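PDB 3QQM: Mlr3007 protein from Mesorhizobium loti, which probably acts as a pyridoxal-phosphate-dependent branched-chain amino-acid aminotransferase, passing the amino group of leucine, isoleucine or valine to 2-oxoglutarate. Local coordinates for residues 102-106 / 127-132; 106-110 / 142-147; 157-161 / 195-200. All coordinates share one frame. Numbering follows the deposited sequence.

Contact 1: 102-106 / 127-132; sequences RLART and HARSEY. With EDO (1,2-ethanediol), chain T.
This is a polar helix-to-strand contact with a small apolar patch. It joins the C-terminal part of helix 123-130, on to Y132, to the region near the end of strand 99-103 in the six-stranded mixed sheet. R102, L103 and A104 are extended, R105 turns (phi/psi -82/-22), and T106 is extended again. H127 to R129 are helical, and Y132 is extended. A104 CA lies 5.5 Å from A128 CA; the CA nearest to R102 CA across the contact is that of Y132, at 8.1 Å. The two segments bury 404 Å² between them.

E131 is the polar centre. With chi1 m and chi2 t, its carboxylate meets two successive backbone amides. R105 N donates to E131 OE1 at 3.0 Å, and T106 N donates to E131 OE2 at 3.0 Å. T106 OG1 also donates to E131 OE2, at a very short 2.4 Å. H127 ND1 (chi1 t) donates to T106 OG1 at 2.8 Å.

The Y132 ring (chi1 m) reaches across the strand. Y132 OH donates to L103 O at 2.7 Å. R102 CB sits over the ring, 3.8 Å from the Y132 centroid, a CH-pi contact. A104 CB meets A128 CB at 3.7 Å. A104 and Y132 also touch V140 of strand 139-143.

R129 points away. R129 NH2 donates to Y132 O at 2.9 Å, and R129 NH1 to O2 of 1,2-ethanediol at 3.0 Å, probably a crystallisation additive. Strands 99-103 and 139-143 are parallel neighbours joined through helix 123-130, so the helix laid on the sheet here belongs to a beta-alpha-beta crossover.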
loop_
_atom_site.group_PDB
_atom_site.type_symbol
_atom_site.label_atom_id
_atom_site.label_comp_id
_atom_site.label_asym_id
_atom_site.label_seq_id
_atom_site.Cartn_x
_atom_site.Cartn_y
_atom_site.Cartn_z
ATOM N N ARG A 102 -9.784 -10.219 7.878
ATOM C CA ARG A 102 -11.240 -10.302 7.866
ATOM C C ARG A 102 -11.739 -9.501 6.646
ATOM O O ARG A 102 -11.037 -8.596 6.146
ATOM C CB ARG A 102 -11.866 -9.715 9.132
ATOM C CG ARG A 102 -11.360 -10.286 10.436
ATOM C CD ARG A 102 -11.787 -11.678 10.658
ATOM N NE ARG A 102 -13.217 -11.735 10.970
ATOM C CZ ARG A 102 -13.727 -11.742 12.206
ATOM N NH1 ARG A 102 -12.939 -11.696 13.285
ATOM N NH2 ARG A 102 -15.036 -11.791 12.357
ATOM N N LEU A 103 -12.952 -9.814 6.195
ATOM C CA LEU A 103 -13.561 -9.143 5.057
ATOM C C LEU A 103 -14.474 -8.016 5.493
ATOM O O LEU A 103 -15.394 -8.209 6.307
ATOM C CB LEU A 103 -14.392 -10.128 4.247
ATOM C CG LEU A 103 -15.142 -9.602 3.019
ATOM C CD1 LEU A 103 -14.179 -9.142 1.936
ATOM C CD2 LEU A 103 -16.069 -10.701 2.492
ATOM N N ALA A 104 -14.223 -6.836 4.955
ATOM C CA ALA A 104 -15.056 -5.699 5.253
ATOM C C ALA A 104 -16.302 -5.770 4.405
ATOM O O ALA A 104 -16.281 -6.354 3.328
ATOM C CB ALA A 104 -14.324 -4.381 4.926
ATOM N N ARG A 105 -17.384 -5.187 4.905
ATOM C CA ARG A 105 -18.635 -5.104 4.144
ATOM C C ARG A 105 -18.478 -3.910 3.217
ATOM O O ARG A 105 -19.125 -3.821 2.197
ATOM C CB ARG A 105 -19.890 -4.927 5.028
ATOM C CG ARG A 105 -20.019 -3.570 5.690
ATOM C CD ARG A 105 -21.397 -3.364 6.321
ATOM N NE ARG A 105 -21.687 -4.279 7.421
ATOM C CZ ARG A 105 -21.365 -4.039 8.693
ATOM N NH1 ARG A 105 -20.707 -2.924 9.020
ATOM N NH2 ARG A 105 -21.678 -4.928 9.636
ATOM N N THR A 106 -17.571 -3.007 3.585
ATOM C CA THR A 106 -17.253 -1.827 2.787
ATOM C C THR A 106 -16.731 -2.303 1.441
ATOM O O THR A 106 -15.748 -3.010 1.396
ATOM C CB THR A 106 -16.093 -1.020 3.425
ATOM O OG1 THR A 106 -16.465 -0.610 4.738
ATOM C CG2 THR A 106 -15.727 0.204 2.575
ATOM N N HIS A 127 -13.003 3.568 6.709
ATOM C CA HIS A 127 -14.282 2.993 7.124
ATOM C C HIS A 127 -14.164 1.456 7.285
ATOM O O HIS A 127 -14.675 0.894 8.259
ATOM C CB HIS A 127 -15.413 3.360 6.147
ATOM C CG HIS A 127 -16.752 2.881 6.586
ATOM N ND1 HIS A 127 -17.274 1.667 6.186
ATOM C CD2 HIS A 127 -17.657 3.420 7.440
ATOM C CE1 HIS A 127 -18.450 1.486 6.761
ATOM N NE2 HIS A 127 -18.710 2.537 7.523
ATOM N N ALA A 128 -13.457 0.811 6.354
ATOM C CA ALA A 128 -13.264 -0.634 6.393
ATOM C C ALA A 128 -12.508 -0.997 7.644
ATOM O O ALA A 128 -12.897 -1.902 8.362
ATOM C CB ALA A 128 -12.519 -1.145 5.138
ATOM N N ARG A 129 -11.443 -0.254 7.920
ATOM C CA ARG A 129 -10.624 -0.477 9.108
ATOM C C ARG A 129 -11.451 -0.318 10.405
ATOM O O ARG A 129 -11.291 -1.093 11.344
ATOM C CB ARG A 129 -9.454 0.497 9.091
ATOM C CG ARG A 129 -8.425 0.427 10.259
ATOM C CD ARG A 129 -7.729 -0.934 10.394
ATOM N NE ARG A 129 -8.483 -1.883 11.192
ATOM C CZ ARG A 129 -8.002 -3.046 11.637
ATOM N NH1 ARG A 129 -6.775 -3.443 11.330
ATOM N NH2 ARG A 129 -8.764 -3.826 12.394
ATOM N N SER A 130 -12.379 0.631 10.425
ATOM C CA SER A 130 -13.183 0.855 11.617
ATOM C C SER A 130 -14.212 -0.270 11.889
ATOM O O SER A 130 -14.780 -0.333 12.958
ATOM C CB SER A 130 -13.909 2.204 11.527
ATOM O OG SER A 130 -15.004 2.114 10.630
ATOM N N GLU A 131 -14.438 -1.151 10.925
ATOM C CA GLU A 131 -15.375 -2.243 11.108
ATOM C C GLU A 131 -14.899 -3.306 12.092
ATOM O O GLU A 131 -15.720 -4.032 12.633
ATOM C CB GLU A 131 -15.647 -2.962 9.787
ATOM C CG GLU A 131 -16.255 -2.094 8.717
ATOM C CD GLU A 131 -16.634 -2.884 7.472
ATOM O OE1 GLU A 131 -17.012 -4.067 7.617
ATOM O OE2 GLU A 131 -16.586 -2.314 6.360
ATOM N N TYR A 132 -13.581 -3.414 12.280
ATOM C CA TYR A 132 -13.004 -4.417 13.148
ATOM C C TYR A 132 -11.962 -3.872 14.113
ATOM O O TYR A 132 -11.207 -2.965 13.771
ATOM C CB TYR A 132 -12.313 -5.479 12.299
ATOM C CG TYR A 132 -13.228 -6.249 11.391
ATOM C CD1 TYR A 132 -14.046 -7.219 11.891
ATOM C CD2 TYR A 132 -13.225 -6.045 10.019
ATOM C CE1 TYR A 132 -14.883 -7.936 11.081
ATOM C CE2 TYR A 132 -14.064 -6.765 9.201
ATOM C CZ TYR A 132 -14.885 -7.715 9.749
ATOM O OH TYR A 132 -15.724 -8.450 8.961
HETATM C C1 EDO T . -3.534 -0.682 9.765
HETATM O O1 EDO T . -4.228 -0.055 10.846
HETATM C C2 EDO T . -3.720 -2.196 9.848
HETATM O O2 EDO T . -4.859 -2.623 9.104
#

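Contact 2: 106-110 / 142-147; sequences TRLDS and LANERG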
loop_
_atom_site.group_PDB
_atom_site.type_symbol
_atom_site.label_atom_id
_atom_site.label_comp_id
_atom_site.label_asym_id
_atom_site.label_seq_id
_atom_site.Cartn_x
_atom_site.Cartn_y
_atom_site.Cartn_z
ATOM N N THR A 106 -17.571 -3.007 3.585
ATOM C CA THR A 106 -17.253 -1.827 2.787
ATOM C C THR A 106 -16.731 -2.303 1.441
ATOM O O THR A 106 -15.748 -3.010 1.396
ATOM C CB THR A 106 -16.093 -1.020 3.425
ATOM O OG1 THR A 106 -16.465 -0.610 4.738
ATOM C CG2 THR A 106 -15.727 0.204 2.575
ATOM N N ARG A 107 -17.393 -1.910 0.364
ATOM C CA ARG A 107 -16.974 -2.303 -0.989
ATOM C C ARG A 107 -16.351 -1.163 -1.807
ATOM O O ARG A 107 -16.692 -0.015 -1.645
ATOM C CB ARG A 107 -18.157 -2.896 -1.744
ATOM C CG ARG A 107 -18.685 -4.163 -1.100
ATOM C CD ARG A 107 -17.575 -5.211 -0.990
ATOM N NE ARG A 107 -17.963 -6.378 -0.197
ATOM C CZ ARG A 107 -18.515 -7.460 -0.714
ATOM N NH1 ARG A 107 -18.743 -7.525 -2.024
ATOM N NH2 ARG A 107 -18.844 -8.473 0.074
ATOM N N LEU A 108 -15.420 -1.531 -2.677
ATOM C CA LEU A 108 -14.756 -0.614 -3.564
ATOM C C LEU A 108 -15.497 -0.665 -4.902
ATOM O O LEU A 108 -16.140 -1.674 -5.257
ATOM C CB LEU A 108 -13.286 -1.004 -3.792
ATOM C CG LEU A 108 -12.333 -0.923 -2.582
ATOM C CD1 LEU A 108 -10.972 -1.473 -2.914
ATOM C CD2 LEU A 108 -12.230 0.475 -2.122
ATOM N N ASP A 109 -15.411 0.443 -5.632
ATOM C CA ASP A 109 -16.010 0.580 -6.935
ATOM C C ASP A 109 -14.896 0.453 -7.986
ATOM O O ASP A 109 -14.019 1.318 -8.088
ATOM C CB ASP A 109 -16.717 1.934 -7.030
ATOM C CG ASP A 109 -17.301 2.199 -8.417
ATOM O OD1 ASP A 109 -17.047 1.387 -9.334
ATOM O OD2 ASP A 109 -17.974 3.247 -8.597
ATOM N N SER A 110 -14.959 -0.591 -8.801
ATOM C CA SER A 110 -13.916 -0.837 -9.801
ATOM C C SER A 110 -13.733 0.291 -10.802
ATOM O O SER A 110 -12.698 0.353 -11.448
ATOM C CB SER A 110 -14.182 -2.136 -10.568
ATOM O OG SER A 110 -15.268 -1.991 -11.455
ATOM N N LEU A 142 -10.919 -5.645 1.335
ATOM C CA LEU A 142 -12.075 -5.081 0.664
ATOM C C LEU A 142 -12.247 -5.751 -0.705
ATOM O O LEU A 142 -11.266 -6.011 -1.406
ATOM C CB LEU A 142 -11.913 -3.566 0.430
ATOM C CG LEU A 142 -11.784 -2.644 1.646
ATOM C CD1 LEU A 142 -10.381 -2.760 2.214
ATOM C CD2 LEU A 142 -12.067 -1.207 1.266
ATOM N N ALA A 143 -13.498 -6.000 -1.076
ATOM C CA ALA A 143 -13.850 -6.571 -2.372
ATOM C C ALA A 143 -14.592 -5.501 -3.170
ATOM O O ALA A 143 -14.960 -4.501 -2.629
ATOM C CB ALA A 143 -14.727 -7.824 -2.207
ATOM N N ASN A 144 -14.792 -5.725 -4.465
ATOM C CA ASN A 144 -15.483 -4.769 -5.327
ATOM C C ASN A 144 -16.932 -5.181 -5.597
ATOM O O ASN A 144 -17.419 -6.126 -4.994
ATOM C CB ASN A 144 -14.709 -4.584 -6.633
ATOM C CG ASN A 144 -14.666 -5.853 -7.493
ATOM O OD1 ASN A 144 -15.442 -6.815 -7.280
ATOM N ND2 ASN A 144 -13.771 -5.852 -8.489
ATOM N N GLU A 145 -17.604 -4.493 -6.535
ATOM C CA GLU A 145 -19.043 -4.771 -6.839
ATOM C C GLU A 145 -19.328 -6.150 -7.405
ATOM O O GLU A 145 -20.468 -6.544 -7.514
ATOM C CB GLU A 145 -19.686 -3.679 -7.740
ATOM C CG GLU A 145 -19.211 -3.551 -9.194
ATOM C CD GLU A 145 -17.815 -2.896 -9.396
ATOM O OE1 GLU A 145 -17.019 -2.757 -8.432
ATOM O OE2 GLU A 145 -17.523 -2.519 -10.540
ATOM N N ARG A 146 -18.278 -6.866 -7.790
ATOM C CA ARG A 146 -18.395 -8.233 -8.327
ATOM C C ARG A 146 -17.851 -9.278 -7.338
ATOM O O ARG A 146 -17.650 -10.434 -7.685
ATOM C CB ARG A 146 -17.727 -8.310 -9.699
ATOM C CG ARG A 146 -18.523 -7.499 -10.739
ATOM C CD ARG A 146 -17.946 -7.535 -12.129
ATOM N NE ARG A 146 -16.625 -6.930 -12.145
ATOM C CZ ARG A 146 -16.384 -5.619 -12.240
ATOM N NH1 ARG A 146 -17.379 -4.738 -12.306
ATOM N NH2 ARG A 146 -15.132 -5.180 -12.237
ATOM N N GLY A 147 -17.674 -8.851 -6.083
ATOM C CA GLY A 147 -17.204 -9.726 -5.002
ATOM C C GLY A 147 -15.795 -10.259 -5.154
ATOM O O GLY A 147 -15.452 -11.291 -4.578
#
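E145 and S110 make the strongest polar link. S110 OG donates to E145 OE2 at a very short 2.5 Å, and S110 N donates to E145 OE1 at 3.0 Å. One carboxylate thus takes both the side chain and the amide of the same serine. R146 closes the cluster. R146 NH1 forms a salt bridge with E145 OE2 at 2.8 Å, and R146 NH2 gives a weak hydrogen bond to S110 OG at 3.3 Å. D109 OD1 lies 4.1 Å from E145 OE2, like charges near each other; D109 OD1 accepts from Q111 N.

Nearer the sheet, the link is through the backbone. L108 N donates to A143 O at 3.0 Å, nearly straight. N144 CA makes a CA-H...O contact with L108 O at 3.2 Å.

The segment 142-147 carries the end of strand 139-143 into a type I beta turn from N144 to G147. G147 N donates to N144 O at 2.9 Å. N144 OD1 accepts from R146 N at 2.9 Å, an Asx turn, and also from E148 N. Strand 149-152 follows and pairs antiparallel with 139-143, so this is the connection of a beta hairpin at one edge of the mixed sheet. The residues after strand 99-103 run alongside it.

R107 lays one guanidinium face over A143 CB, with R107 NH1 4.0 Å from A143 CB. The apolar packing lies toward the strand. L108 CD2 meets L142 CD2 at 3.8 Å. Both leucines also touch helix 123-130, L108 at L124 and L142 at Y125 and A128. T106 CG2 is 4.1 Å from L142 CD2.

Contact 3: 157-161 / 195-200; sequences VFADF and YSYDDL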
loop_
_atom_site.group_PDB
_atom_site.type_symbol
_atom_site.label_atom_id
_atom_site.label_comp_id
_atom_site.label_asym_id
_atom_site.label_seq_id
_atom_site.Cartn_x
_atom_site.Cartn_y
_atom_site.Cartn_z
ATOM N N VAL A 157 -2.748 -8.028 -1.673
ATOM C CA VAL A 157 -2.939 -9.433 -1.302
ATOM C C VAL A 157 -2.204 -10.365 -2.242
ATOM O O VAL A 157 -2.149 -10.130 -3.434
ATOM C CB VAL A 157 -4.447 -9.785 -1.332
ATOM C CG1 VAL A 157 -4.682 -11.263 -0.953
ATOM C CG2 VAL A 157 -5.219 -8.854 -0.412
ATOM N N PHE A 158 -1.655 -11.440 -1.692
ATOM C CA PHE A 158 -0.894 -12.412 -2.465
ATOM C C PHE A 158 -1.268 -13.783 -1.954
ATOM O O PHE A 158 -1.060 -14.097 -0.759
ATOM C CB PHE A 158 0.598 -12.169 -2.295
ATOM C CG PHE A 158 1.025 -10.782 -2.684
ATOM C CD1 PHE A 158 1.006 -9.760 -1.760
ATOM C CD2 PHE A 158 1.447 -10.510 -3.964
ATOM C CE1 PHE A 158 1.385 -8.500 -2.101
ATOM C CE2 PHE A 158 1.806 -9.258 -4.327
ATOM C CZ PHE A 158 1.788 -8.233 -3.386
ATOM N N ALA A 159 -1.830 -14.594 -2.853
ATOM C CA ALA A 159 -2.310 -15.913 -2.506
ATOM C C ALA A 159 -1.643 -16.999 -3.333
ATOM O O ALA A 159 -1.580 -16.921 -4.567
ATOM C CB ALA A 159 -3.822 -15.962 -2.668
ATOM N N ASP A 160 -1.159 -18.019 -2.634
ATOM C CA ASP A 160 -0.494 -19.160 -3.241
ATOM C C ASP A 160 -1.462 -20.312 -3.217
ATOM O O ASP A 160 -1.726 -20.878 -2.152
ATOM C CB ASP A 160 0.740 -19.493 -2.429
ATOM C CG ASP A 160 1.552 -20.661 -3.006
ATOM O OD1 ASP A 160 1.063 -21.422 -3.890
ATOM O OD2 ASP A 160 2.703 -20.787 -2.561
ATOM N N PHE A 161 -2.007 -20.666 -4.381
ATOM C CA PHE A 161 -2.994 -21.767 -4.442
ATOM C C PHE A 161 -2.360 -23.137 -4.556
ATOM O O PHE A 161 -3.054 -24.117 -4.837
ATOM C CB PHE A 161 -4.022 -21.533 -5.547
ATOM C CG PHE A 161 -4.882 -20.321 -5.301
ATOM C CD1 PHE A 161 -5.966 -20.390 -4.418
ATOM C CD2 PHE A 161 -4.605 -19.110 -5.924
ATOM C CE1 PHE A 161 -6.749 -19.283 -4.169
ATOM C CE2 PHE A 161 -5.406 -17.987 -5.680
ATOM C CZ PHE A 161 -6.470 -18.071 -4.802
ATOM N N TYR A 195 -10.091 -13.343 -7.751
ATOM C CA TYR A 195 -10.629 -14.285 -6.783
ATOM C C TYR A 195 -11.448 -13.585 -5.695
ATOM O O TYR A 195 -11.286 -12.400 -5.444
ATOM C CB TYR A 195 -9.509 -15.165 -6.183
ATOM C CG TYR A 195 -8.284 -14.429 -5.654
ATOM C CD1 TYR A 195 -8.316 -13.728 -4.459
ATOM C CD2 TYR A 195 -7.076 -14.525 -6.299
ATOM C CE1 TYR A 195 -7.170 -13.089 -3.969
ATOM C CE2 TYR A 195 -5.921 -13.922 -5.790
ATOM C CZ TYR A 195 -5.980 -13.198 -4.649
ATOM O OH TYR A 195 -4.828 -12.584 -4.195
ATOM N N SER A 196 -12.339 -14.349 -5.083
ATOM C CA SER A 196 -13.213 -13.875 -4.028
ATOM C C SER A 196 -12.673 -14.252 -2.670
ATOM O O SER A 196 -11.689 -14.967 -2.568
ATOM C CB SER A 196 -14.569 -14.551 -4.156
ATOM O OG SER A 196 -14.425 -15.917 -3.904
ATOM N N TYR A 197 -13.361 -13.817 -1.617
ATOM C CA TYR A 197 -12.947 -14.139 -0.267
ATOM C C TYR A 197 -13.008 -15.622 -0.076
ATOM O O TYR A 197 -12.091 -16.225 0.474
ATOM C CB TYR A 197 -13.846 -13.477 0.776
ATOM C CG TYR A 197 -13.234 -13.486 2.149
ATOM C CD1 TYR A 197 -12.113 -12.712 2.399
ATOM C CD2 TYR A 197 -13.795 -14.206 3.209
ATOM C CE1 TYR A 197 -11.516 -12.668 3.646
ATOM C CE2 TYR A 197 -13.207 -14.166 4.503
ATOM C CZ TYR A 197 -12.063 -13.384 4.699
ATOM O OH TYR A 197 -11.390 -13.271 5.903
ATOM N N ASP A 198 -14.075 -16.215 -0.572
ATOM C CA ASP A 198 -14.279 -17.649 -0.419
ATOM C C ASP A 198 -13.175 -18.480 -1.113
ATOM O O ASP A 198 -12.740 -19.485 -0.576
ATOM C CB ASP A 198 -15.656 -18.034 -0.938
ATOM C CG ASP A 198 -16.024 -19.427 -0.561
ATOM O OD1 ASP A 198 -16.390 -19.666 0.617
ATOM O OD2 ASP A 198 -15.960 -20.281 -1.455
ATOM N N ASP A 199 -12.742 -18.060 -2.307
ATOM C CA ASP A 199 -11.636 -18.734 -3.011
ATOM C C ASP A 199 -10.368 -18.753 -2.160
ATOM O O ASP A 199 -9.632 -19.712 -2.193
ATOM C CB ASP A 199 -11.291 -18.017 -4.330
ATOM C CG ASP A 199 -12.389 -18.106 -5.355
ATOM O OD1 ASP A 199 -13.136 -19.115 -5.317
ATOM O OD2 ASP A 199 -12.472 -17.187 -6.219
ATOM N N LEU A 200 -10.098 -17.656 -1.442
ATOM C CA LEU A 200 -8.922 -17.557 -0.573
ATOM C C LEU A 200 -8.857 -18.641 0.478
ATOM O O LEU A 200 -7.782 -18.990 0.935
ATOM C CB LEU A 200 -8.863 -16.202 0.126
ATOM C CG LEU A 200 -8.447 -15.027 -0.740
ATOM C CD1 LEU A 200 -8.423 -13.751 0.062
ATOM C CD2 LEU A 200 -7.072 -15.291 -1.356
#
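Strand 156-160, an outermost strand of the mixed sheet within this chain, packs here against a short helical turn, about 197-200, and the tyrosine that precedes it. The contact is buried and rests on side-chain packing.

The aromatic part is an offset edge-to-face pair. The edge of F161 points at the face of Y195, with centroids 5.6 Å apart and planes at 72°. F161 CE2 comes within 3.9 Å of Y195 CD2.

The apolar part follows the alternation of the strand. V157 and A159 point toward segment 195-200, while F158 points away. A159 CB meets L200 CD2 at 3.6 Å and Y195 CZ at 4.0 Å. V157 CG1 is 4.3 Å from Y195 CE1. L206 of strand 205-210 touches V157, A159 and L200, so the turn also lies against the neighbouring strand.

Among the polar groups, Y195 OH pairs with A167 O of strand 166-169. S196 and D199 form a capping box at the start of the turn: D199 N donates to S196 OG at 3.2 Å, and S196 N to D199 OD2 at 3.1 Å. The ring edge of F161 reaches the backbone too: F161 CE1 lies 3.5 Å from D199 O.

From the N terminus, the chain first passes through the four-stranded sheet. It enters the mixed sheet by strand 99-103. Contacts 1 and 2 then start from adjoining segments that share T106. Contact 1 closes the loop through helix 123-130. Contact 2 opens from T106 onward and closes later, at the end of strand 139-143, so the two cross along the chain. They meet where A128 CB lies 3.9 Å from L142 CG. Contact 3 follows in series, tying strand 156-160 to the helical turn 197-200. It touches both earlier contacts: Y197 OH is 3.6 Å from R102 CA, and S196 CB is 3.4 Å from G147 O. All three reach the mixed sheet.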